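Local coordinates for putative DNA binding protein (Bacteroides thetaiotaomicron VPI-5482, PDB 3HTN) that binds metal ions through its PCC (DUF296) domain, assembles as a trimer and may bind DNA, at residues T56-N61 with A109-S114; M76-L81 with I98-S103; T26-A31 with L113-N118. All coordinates share one frame; numbering follows the deposited sequence.

Interaction 1: T56-N61 with A109-S114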
loop_
_atom_site.group_PDB
_atom_site.type_symbol
_atom_site.label_atom_id
_atom_site.label_comp_id
_atom_site.label_asym_id
_atom_site.label_seq_id
_atom_site.Cartn_x
_atom_site.Cartn_y
_atom_site.Cartn_z
ATOM N N THR A 56 15.533 -7.117 7.404
ATOM C CA THR A 56 16.710 -6.430 6.894
ATOM C C THR A 56 16.250 -5.437 5.830
ATOM O O THR A 56 15.615 -5.822 4.840
ATOM C CB THR A 56 17.756 -7.360 6.309
ATOM O OG1 THR A 56 18.100 -8.341 7.293
ATOM C CG2 THR A 56 19.022 -6.566 5.923
ATOM N N LEU A 57 16.618 -4.171 6.040
ATOM C CA LEU A 57 16.383 -3.077 5.101
ATOM C C LEU A 57 17.686 -2.566 4.564
ATOM O O LEU A 57 18.709 -2.673 5.237
ATOM C CB LEU A 57 15.647 -1.931 5.788
ATOM C CG LEU A 57 14.317 -2.255 6.463
ATOM C CD1 LEU A 57 13.789 -1.030 7.227
ATOM C CD2 LEU A 57 13.284 -2.818 5.449
ATOM N N ARG A 58 17.663 -2.016 3.353
ATOM C CA ARG A 58 18.825 -1.371 2.750
ATOM C C ARG A 58 18.565 0.100 2.535
ATOM O O ARG A 58 17.523 0.467 1.982
ATOM C CB ARG A 58 19.162 -1.992 1.406
ATOM C CG ARG A 58 20.338 -1.322 0.712
ATOM C CD ARG A 58 20.891 -2.120 -0.413
ATOM N NE ARG A 58 21.557 -3.318 0.064
ATOM C CZ ARG A 58 22.063 -4.287 -0.703
ATOM N NH1 ARG A 58 21.908 -4.273 -2.003
ATOM N NH2 ARG A 58 22.670 -5.310 -0.156
ATOM N N PHE A 59 19.542 0.927 2.902
ATOM C CA PHE A 59 19.520 2.355 2.566
ATOM C C PHE A 59 20.720 2.648 1.669
ATOM O O PHE A 59 21.850 2.464 2.041
ATOM C CB PHE A 59 19.518 3.260 3.791
ATOM C CG PHE A 59 19.125 4.668 3.477
ATOM C CD1 PHE A 59 17.793 5.010 3.423
ATOM C CD2 PHE A 59 20.083 5.644 3.232
ATOM C CE1 PHE A 59 17.405 6.320 3.119
ATOM C CE2 PHE A 59 19.673 6.933 2.912
ATOM C CZ PHE A 59 18.353 7.238 2.863
ATOM N N PHE A 60 20.420 3.103 0.457
ATOM C CA PHE A 60 21.421 3.437 -0.551
ATOM C C PHE A 60 21.667 4.936 -0.600
ATOM O O PHE A 60 20.721 5.702 -0.670
ATOM C CB PHE A 60 20.926 2.917 -1.878
ATOM C CG PHE A 60 21.779 3.269 -3.033
ATOM C CD1 PHE A 60 22.999 2.690 -3.203
ATOM C CD2 PHE A 60 21.341 4.193 -3.964
ATOM C CE1 PHE A 60 23.805 3.018 -4.313
ATOM C CE2 PHE A 60 22.118 4.505 -5.071
ATOM C CZ PHE A 60 23.348 3.906 -5.242
ATOM N N ASN A 61 22.944 5.334 -0.545
ATOM C CA ASN A 61 23.323 6.727 -0.621
ATOM C C ASN A 61 23.723 7.009 -2.052
ATOM O O ASN A 61 24.791 6.573 -2.485
ATOM C CB ASN A 61 24.490 6.970 0.324
ATOM C CG ASN A 61 24.906 8.419 0.385
ATOM O OD1 ASN A 61 24.824 9.154 -0.612
ATOM N ND2 ASN A 61 25.389 8.838 1.553
ATOM N N ALA A 109 10.545 1.957 7.806
ATOM C CA ALA A 109 10.211 1.854 6.401
ATOM C C ALA A 109 11.457 1.868 5.554
ATOM O O ALA A 109 12.436 2.559 5.867
ATOM C CB ALA A 109 9.312 3.020 5.982
ATOM N N GLY A 110 11.391 1.143 4.440
ATOM C CA GLY A 110 12.472 1.146 3.500
ATOM C C GLY A 110 12.450 0.044 2.481
ATOM O O GLY A 110 11.471 -0.651 2.326
ATOM N N HIS A 111 13.583 -0.115 1.802
ATOM C CA HIS A 111 13.780 -1.142 0.789
ATOM C C HIS A 111 14.067 -2.459 1.480
ATOM O O HIS A 111 15.000 -2.566 2.251
ATOM C CB HIS A 111 14.921 -0.730 -0.120
ATOM C CG HIS A 111 15.455 -1.807 -1.011
ATOM N ND1 HIS A 111 14.688 -2.806 -1.566
ATOM C CD2 HIS A 111 16.697 -1.962 -1.520
ATOM C CE1 HIS A 111 15.453 -3.548 -2.355
ATOM N NE2 HIS A 111 16.676 -3.064 -2.325
ATOM N N LEU A 112 13.219 -3.448 1.214
ATOM C CA LEU A 112 13.289 -4.741 1.853
ATOM C C LEU A 112 14.291 -5.679 1.216
ATOM O O LEU A 112 14.222 -5.937 0.009
ATOM C CB LEU A 112 11.912 -5.409 1.777
ATOM C CG LEU A 112 11.790 -6.824 2.310
ATOM C CD1 LEU A 112 12.067 -6.894 3.837
ATOM C CD2 LEU A 112 10.410 -7.387 1.956
ATOM N N LEU A 113 15.209 -6.208 2.019
ATOM C CA LEU A 113 16.102 -7.296 1.583
ATOM C C LEU A 113 15.648 -8.667 2.038
ATOM O O LEU A 113 15.743 -9.634 1.288
ATOM C CB LEU A 113 17.532 -7.085 2.089
ATOM C CG LEU A 113 18.263 -5.840 1.569
ATOM C CD1 LEU A 113 19.716 -5.910 2.027
ATOM C CD2 LEU A 113 18.165 -5.724 0.025
ATOM N N SER A 114 15.169 -8.745 3.269
ATOM C CA SER A 114 14.712 -10.003 3.824
ATOM C C SER A 114 13.887 -9.779 5.064
ATOM O O SER A 114 13.954 -8.723 5.687
ATOM C CB SER A 114 15.905 -10.880 4.184
ATOM O OG SER A 114 16.692 -10.291 5.202
HETATM O O HOH W 1 16.161 -10.471 7.778
HETATM O O HOH W 2 15.423 1.893 2.802
#

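Interaction 2: M76-L81 with I98-S103. With SO4 (sulfate ion), chain E.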
loop_
_atom_site.group_PDB
_atom_site.type_symbol
_atom_site.label_atom_id
_atom_site.label_comp_id
_atom_site.label_asym_id
_atom_site.label_seq_id
_atom_site.Cartn_x
_atom_site.Cartn_y
_atom_site.Cartn_z
HETATM N N MSE A 76 7.811 -7.668 14.861
HETATM C CA MSE A 76 7.267 -6.534 14.140
HETATM C C MSE A 76 6.051 -6.958 13.345
HETATM O O MSE A 76 5.984 -8.093 12.870
HETATM C CB MSE A 76 8.310 -5.955 13.141
HETATM C CG MSE A 76 9.506 -5.334 13.826
HETATM SE SE MSE A 76 11.034 -5.076 12.694
HETATM C CE MSE A 76 11.672 -6.970 12.741
ATOM N N GLU A 77 5.130 -6.024 13.144
ATOM C CA GLU A 77 3.996 -6.214 12.248
ATOM C C GLU A 77 4.305 -5.582 10.912
ATOM O O GLU A 77 4.792 -4.442 10.887
ATOM C CB GLU A 77 2.767 -5.538 12.824
ATOM C CG GLU A 77 2.171 -6.286 14.047
ATOM C CD GLU A 77 1.592 -7.680 13.749
ATOM O OE1 GLU A 77 1.465 -8.095 12.563
ATOM O OE2 GLU A 77 1.273 -8.403 14.731
ATOM N N ILE A 78 4.084 -6.281 9.809
ATOM C CA ILE A 78 4.197 -5.682 8.505
ATOM C C ILE A 78 2.904 -4.925 8.232
ATOM O O ILE A 78 1.841 -5.551 7.992
ATOM C CB ILE A 78 4.383 -6.729 7.396
ATOM C CG1 ILE A 78 5.614 -7.616 7.641
ATOM C CG2 ILE A 78 4.471 -6.014 6.028
ATOM C CD1 ILE A 78 5.777 -8.765 6.657
ATOM N N SER A 79 2.925 -3.597 8.278
ATOM C CA SER A 79 1.699 -2.843 7.994
ATOM C C SER A 79 1.451 -2.768 6.502
ATOM O O SER A 79 0.290 -2.730 6.075
ATOM C CB SER A 79 1.714 -1.464 8.617
ATOM O OG SER A 79 2.753 -0.659 8.083
ATOM N N ASN A 80 2.507 -2.862 5.700
ATOM C CA ASN A 80 2.371 -2.898 4.267
ATOM C C ASN A 80 3.656 -3.384 3.660
ATOM O O ASN A 80 4.716 -2.904 4.016
ATOM C CB ASN A 80 2.053 -1.508 3.704
ATOM C CG ASN A 80 2.012 -1.493 2.241
ATOM O OD1 ASN A 80 3.041 -1.402 1.598
ATOM N ND2 ASN A 80 0.828 -1.680 1.671
ATOM N N LEU A 81 3.557 -4.357 2.781
ATOM C CA LEU A 81 4.662 -4.750 1.921
ATOM C C LEU A 81 4.132 -4.445 0.528
ATOM O O LEU A 81 3.014 -4.870 0.180
ATOM C CB LEU A 81 5.014 -6.219 2.083
ATOM C CG LEU A 81 6.141 -6.790 1.187
ATOM C CD1 LEU A 81 6.810 -7.941 1.892
ATOM C CD2 LEU A 81 5.606 -7.177 -0.190
ATOM N N ILE A 98 8.801 -1.928 2.261
ATOM C CA ILE A 98 8.017 -2.380 3.375
ATOM C C ILE A 98 7.920 -1.297 4.420
ATOM O O ILE A 98 8.815 -0.457 4.544
ATOM C CB ILE A 98 8.660 -3.669 3.965
ATOM C CG1 ILE A 98 7.720 -4.493 4.850
ATOM C CG2 ILE A 98 10.009 -3.365 4.718
ATOM C CD1 ILE A 98 8.297 -5.832 5.279
ATOM N N THR A 99 6.828 -1.371 5.192
ATOM C CA THR A 99 6.557 -0.565 6.335
ATOM C C THR A 99 6.199 -1.525 7.437
ATOM O O THR A 99 5.343 -2.423 7.236
ATOM C CB THR A 99 5.414 0.420 6.119
ATOM O OG1 THR A 99 5.604 1.098 4.867
ATOM C CG2 THR A 99 5.309 1.390 7.290
ATOM N N VAL A 100 6.868 -1.382 8.565
ATOM C CA VAL A 100 6.625 -2.218 9.722
ATOM C C VAL A 100 6.347 -1.394 10.978
ATOM O O VAL A 100 6.776 -0.257 11.078
ATOM C CB VAL A 100 7.791 -3.196 10.001
ATOM C CG1 VAL A 100 8.054 -4.076 8.763
ATOM C CG2 VAL A 100 9.047 -2.436 10.454
ATOM N N GLY A 101 5.591 -1.987 11.907
ATOM C CA GLY A 101 5.367 -1.468 13.248
ATOM C C GLY A 101 6.135 -2.247 14.271
ATOM O O GLY A 101 6.165 -3.483 14.247
ATOM N N ARG A 102 6.736 -1.522 15.197
ATOM C CA ARG A 102 7.451 -2.126 16.325
ATOM C C ARG A 102 6.497 -2.278 17.491
ATOM O O ARG A 102 5.329 -1.892 17.407
ATOM C CB ARG A 102 8.663 -1.275 16.699
ATOM C CG ARG A 102 9.528 -0.956 15.498
ATOM C CD ARG A 102 10.710 -0.041 15.887
ATOM N NE ARG A 102 11.891 -0.797 16.317
ATOM C CZ ARG A 102 13.121 -0.307 16.380
ATOM N NH1 ARG A 102 13.358 0.959 16.160
ATOM N NH2 ARG A 102 14.120 -1.086 16.692
ATOM N N SER A 103 6.979 -2.844 18.594
ATOM C CA SER A 103 6.119 -3.094 19.749
ATOM C C SER A 103 5.613 -1.813 20.404
ATOM O O SER A 103 4.643 -1.857 21.150
ATOM C CB SER A 103 6.834 -3.956 20.790
ATOM O OG SER A 103 7.914 -3.256 21.331
HETATM S S SO4 E . 17.313 0.896 16.558
HETATM O O1 SO4 E . 17.088 -0.517 16.643
HETATM O O2 SO4 E . 17.091 1.622 17.820
HETATM O O3 SO4 E . 16.440 1.488 15.526
HETATM O O4 SO4 E . 18.734 1.098 16.164
HETATM O O HOH W 3 5.457 -0.341 2.467
#

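Interaction 3: T26-A31 with L113-N118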
loop_
_atom_site.group_PDB
_atom_site.type_symbol
_atom_site.label_atom_id
_atom_site.label_comp_id
_atom_site.label_asym_id
_atom_site.label_seq_id
_atom_site.Cartn_x
_atom_site.Cartn_y
_atom_site.Cartn_z
ATOM N N THR A 26 9.693 -18.614 7.870
ATOM C CA THR A 26 10.269 -18.666 6.549
ATOM C C THR A 26 10.664 -17.266 6.126
ATOM O O THR A 26 9.973 -16.306 6.484
ATOM C CB THR A 26 9.218 -19.237 5.601
ATOM O OG1 THR A 26 8.842 -20.542 6.084
ATOM C CG2 THR A 26 9.722 -19.371 4.190
ATOM N N GLU A 27 11.766 -17.145 5.388
ATOM C CA GLU A 27 12.229 -15.865 4.889
ATOM C C GLU A 27 11.335 -15.499 3.695
ATOM O O GLU A 27 11.296 -16.209 2.679
ATOM C CB GLU A 27 13.728 -15.897 4.556
ATOM C CG GLU A 27 14.335 -14.502 4.529
ATOM C CD GLU A 27 13.999 -13.769 3.278
ATOM O OE1 GLU A 27 14.445 -14.232 2.209
ATOM O OE2 GLU A 27 13.276 -12.777 3.368
ATOM N N ILE A 28 10.645 -14.377 3.843
ATOM C CA ILE A 28 9.555 -13.988 2.927
ATOM C C ILE A 28 10.005 -13.658 1.502
ATOM O O ILE A 28 9.312 -13.976 0.523
ATOM C CB ILE A 28 8.774 -12.816 3.548
ATOM C CG1 ILE A 28 8.035 -13.297 4.800
ATOM C CG2 ILE A 28 7.783 -12.186 2.555
ATOM C CD1 ILE A 28 7.464 -12.172 5.664
ATOM N N VAL A 29 11.163 -13.015 1.377
ATOM C CA VAL A 29 11.654 -12.596 0.070
ATOM C C VAL A 29 12.059 -13.815 -0.756
ATOM O O VAL A 29 11.651 -13.943 -1.909
ATOM C CB VAL A 29 12.785 -11.550 0.194
ATOM C CG1 VAL A 29 13.333 -11.216 -1.192
ATOM C CG2 VAL A 29 12.291 -10.307 0.923
ATOM N N LYS A 30 12.783 -14.745 -0.131
ATOM C CA LYS A 30 13.138 -16.016 -0.743
ATOM C C LYS A 30 11.872 -16.762 -1.189
ATOM O O LYS A 30 11.811 -17.293 -2.292
ATOM C CB LYS A 30 13.911 -16.873 0.260
ATOM C CG LYS A 30 14.456 -18.219 -0.266
ATOM C CD LYS A 30 15.068 -19.035 0.856
ATOM C CE LYS A 30 15.395 -20.462 0.399
ATOM N NZ LYS A 30 15.926 -21.309 1.525
ATOM N N ALA A 31 10.876 -16.810 -0.314
ATOM C CA ALA A 31 9.637 -17.503 -0.621
ATOM C C ALA A 31 8.899 -16.864 -1.788
ATOM O O ALA A 31 8.413 -17.551 -2.685
ATOM C CB ALA A 31 8.732 -17.588 0.613
ATOM N N LEU A 113 15.209 -6.208 2.019
ATOM C CA LEU A 113 16.102 -7.296 1.583
ATOM C C LEU A 113 15.648 -8.667 2.038
ATOM O O LEU A 113 15.743 -9.634 1.288
ATOM C CB LEU A 113 17.532 -7.085 2.089
ATOM C CG LEU A 113 18.263 -5.840 1.569
ATOM C CD1 LEU A 113 19.716 -5.910 2.027
ATOM C CD2 LEU A 113 18.165 -5.724 0.025
ATOM N N SER A 114 15.169 -8.745 3.269
ATOM C CA SER A 114 14.712 -10.003 3.824
ATOM C C SER A 114 13.887 -9.779 5.064
ATOM O O SER A 114 13.954 -8.723 5.687
ATOM C CB SER A 114 15.905 -10.880 4.184
ATOM O OG SER A 114 16.692 -10.291 5.202
ATOM N N ALA A 115 13.087 -10.778 5.402
ATOM C CA ALA A 115 12.282 -10.745 6.609
ATOM C C ALA A 115 11.877 -12.168 6.940
ATOM O O ALA A 115 11.439 -12.879 6.053
ATOM C CB ALA A 115 11.058 -9.879 6.451
ATOM N N ILE A 116 11.996 -12.558 8.202
ATOM C CA ILE A 116 11.625 -13.903 8.648
ATOM C C ILE A 116 10.267 -13.848 9.327
ATOM O O ILE A 116 10.113 -13.192 10.362
ATOM C CB ILE A 116 12.668 -14.494 9.617
ATOM C CG1 ILE A 116 14.046 -14.560 8.935
ATOM C CG2 ILE A 116 12.220 -15.890 10.102
ATOM C CD1 ILE A 116 15.199 -14.982 9.887
ATOM N N GLN A 117 9.289 -14.541 8.749
ATOM C CA GLN A 117 7.961 -14.581 9.307
ATOM C C GLN A 117 7.917 -15.179 10.706
ATOM O O GLN A 117 8.612 -16.138 11.016
ATOM C CB GLN A 117 7.059 -15.344 8.359
ATOM C CG GLN A 117 5.581 -15.352 8.712
ATOM C CD GLN A 117 4.769 -15.857 7.598
ATOM O OE1 GLN A 117 4.994 -15.487 6.448
ATOM N NE2 GLN A 117 3.802 -16.692 7.911
ATOM N N ASN A 118 7.082 -14.582 11.535
ATOM C CA ASN A 118 6.795 -15.077 12.878
ATOM C C ASN A 118 5.339 -14.732 13.178
ATOM O O ASN A 118 5.023 -13.751 13.859
ATOM C CB ASN A 118 7.759 -14.492 13.907
ATOM C CG ASN A 118 7.725 -15.266 15.194
ATOM O OD1 ASN A 118 7.609 -16.492 15.165
ATOM N ND2 ASN A 118 7.785 -14.573 16.324
HETATM O O HOH W 4 16.145 -12.380 1.034
#

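Interaction 1: T56-N61 with A109-S114
Strands 54-60 and 107-117 run antiparallel here, and 56-61 and 109-114 are paired through backbone hydrogen bonds. At T56 the pairing is broken by a classic beta bulge, in which L113 and S114 both sit opposite this one residue. T56 O accepts L113 N at 2.9 Å in the plane of its carbonyl, and S114 N adds a second, weak bond at 3.3 Å. T56 N in turn gives a nearly straight bond (172°) to S114 O, 2.8 Å long, from above the carbonyl plane. Beyond the L57-L112 pair, R58 N reaches H111 O at 2.9 Å, and L57 CA adds a CA-H...O contact to the same oxygen. A water then bridges the strands, accepting from H111 N and donating to R58 O at 2.7 Å. A second water joins the hydroxyls of T56 and S114; T56 OG1 is also bonded to T71 OG1. The R58 chain bends at chi3 (-69°), so that L113 CD2 stands 4.1 Å above the centre of the guanidinium plane, while R58 NE forms a salt bridge with D69 OD1. R58 CB meets the H111 ring obliquely at CD2. H111 is one of the Fe(3+)-binding histidines, with H95 and H97; in this chain H95 and H97 bind nickel, about 3 Å from the nearest atom of the H111 side chain. H111 ND1 makes a weak hydrogen bond to L96 O. In the sheet, strand 67-72 flanks 54-60 on its far side, and strand 91-101 flanks 107-117, where I98 packs against both L57 and L112.

Interaction 2: M76-L81 with I98-S103
The beta hairpin of strands 76-88 and 91-101 is paired here, antiparallel and with a classic beta bulge: S79 and N80 both face T99. Before the bulge, E77 and G101 form a hydrogen-bonded pair, with G101 N to E77 O at 2.8 Å and E77 N to G101 O at 3.0 Å, both in the carbonyl planes. At the bulge T99 O accepts N80 N on a lone pair at 3.3 Å and a weak, bent bond (130°) from S79 N. T99 N answers to N80 O, nearly along the C=O axis, at 2.9 Å. A water links N80 OD1 with T99 OG1, and N80 ND2 bonds T82 OG1 of the third subunit. On the apolar face I78 and I98 cross at about a right angle, I78 CG2 lying 3.8 Å from I98 CG1. SE of selenomethionine M76 touches V100 CG2. R102 holds a sulfate, probably from the crystallisation liquor, at its guanidinium edge: NH2 reaches O1 at 3.0 Å, and NH1 reaches O3. An alanine here would remove the sulfate grip and the salt bridge from NH2 to E74, and would probably hold the end of strand 91-101 less firmly. S79 OG bonds T99 OG1 of the third subunit, and T99 OG1 bonds S79 OG of the second. Strand 44-52 lies beside 76-88 and strand 107-117 beside 91-101, while L55 of strand 54-60 packs on M76, I98 and V100.

Interaction 3: T26-A31 with L113-N118
The E27 carboxylate is the flat group that carries this contact. At its edge OE2 uses the anti lone pair, the one away from OE1, to accept A115 N at 2.9 Å. Two helix amides approach out of its plane: V29 N meets OE2 from above, 44° out, and K30 N meets OE1 at 39°. OE1 also accepts from a water, which donates to L113 O as well, so each carboxylate oxygen has two partners. The group is brought there by CG anti to the backbone N and a bend at chi2 (-77°), which also sets E27 CD 3.6 Å from S114 CB. At the other flat group, the Q117 carboxamide, I28 CG1 lies 4.1 Å from OE1, while NE2 bonds to the backbone oxygens of G119 and I22. E27 is the N-cap of helix 28-39, its side chain accepting from the second and third amides of the helix and its own O receiving A31 N. The helix end would be expected to favour the ionised carboxylate. The backbones are bridged once, at E27 and I116, with a bond on each side of the pair: Q117 N donates to T26 O at 3.0 Å from above the carbonyl plane, and I28 N, the first helical amide, reaches A115 O at 2.8 Å, nearly along the C=O axis. Between these bonds E27 CA makes a CA-H...O contact with A115 O. V29 CG2 rests 3.5 Å from the carbonyl L113 O; the apolar contact is I28 CD1 on A115 CB. The helix start is thus fastened along strand 107-117, with I28 also packing on I22 of strand 17-22 and on I52 of strand 44-52, and A115 on I52 and on L55 of strand 54-60.

In the fold
All three contacts lie in the PCC domain, their centres 13 Å from one another, around the antiparallel sheet. Strand 107-117 is shared: interaction 1 uses its middle and interaction 3 its end, with L113 and S114 common to both. Strand 91-101 of interaction 2 is its neighbour, joined by a probable hydrogen bond between G110 O and I98 N. Along the chain, 76-81 and 98-103 both fall between the segments of interaction 1, and 26-31 precedes them all. L112 packs against L81 and V29, and I78 against I28, so the helix start and the sheet, hairpin included, meet in one core; interactions 1 and 2 also touch the second subunit, tying this core to the trimer.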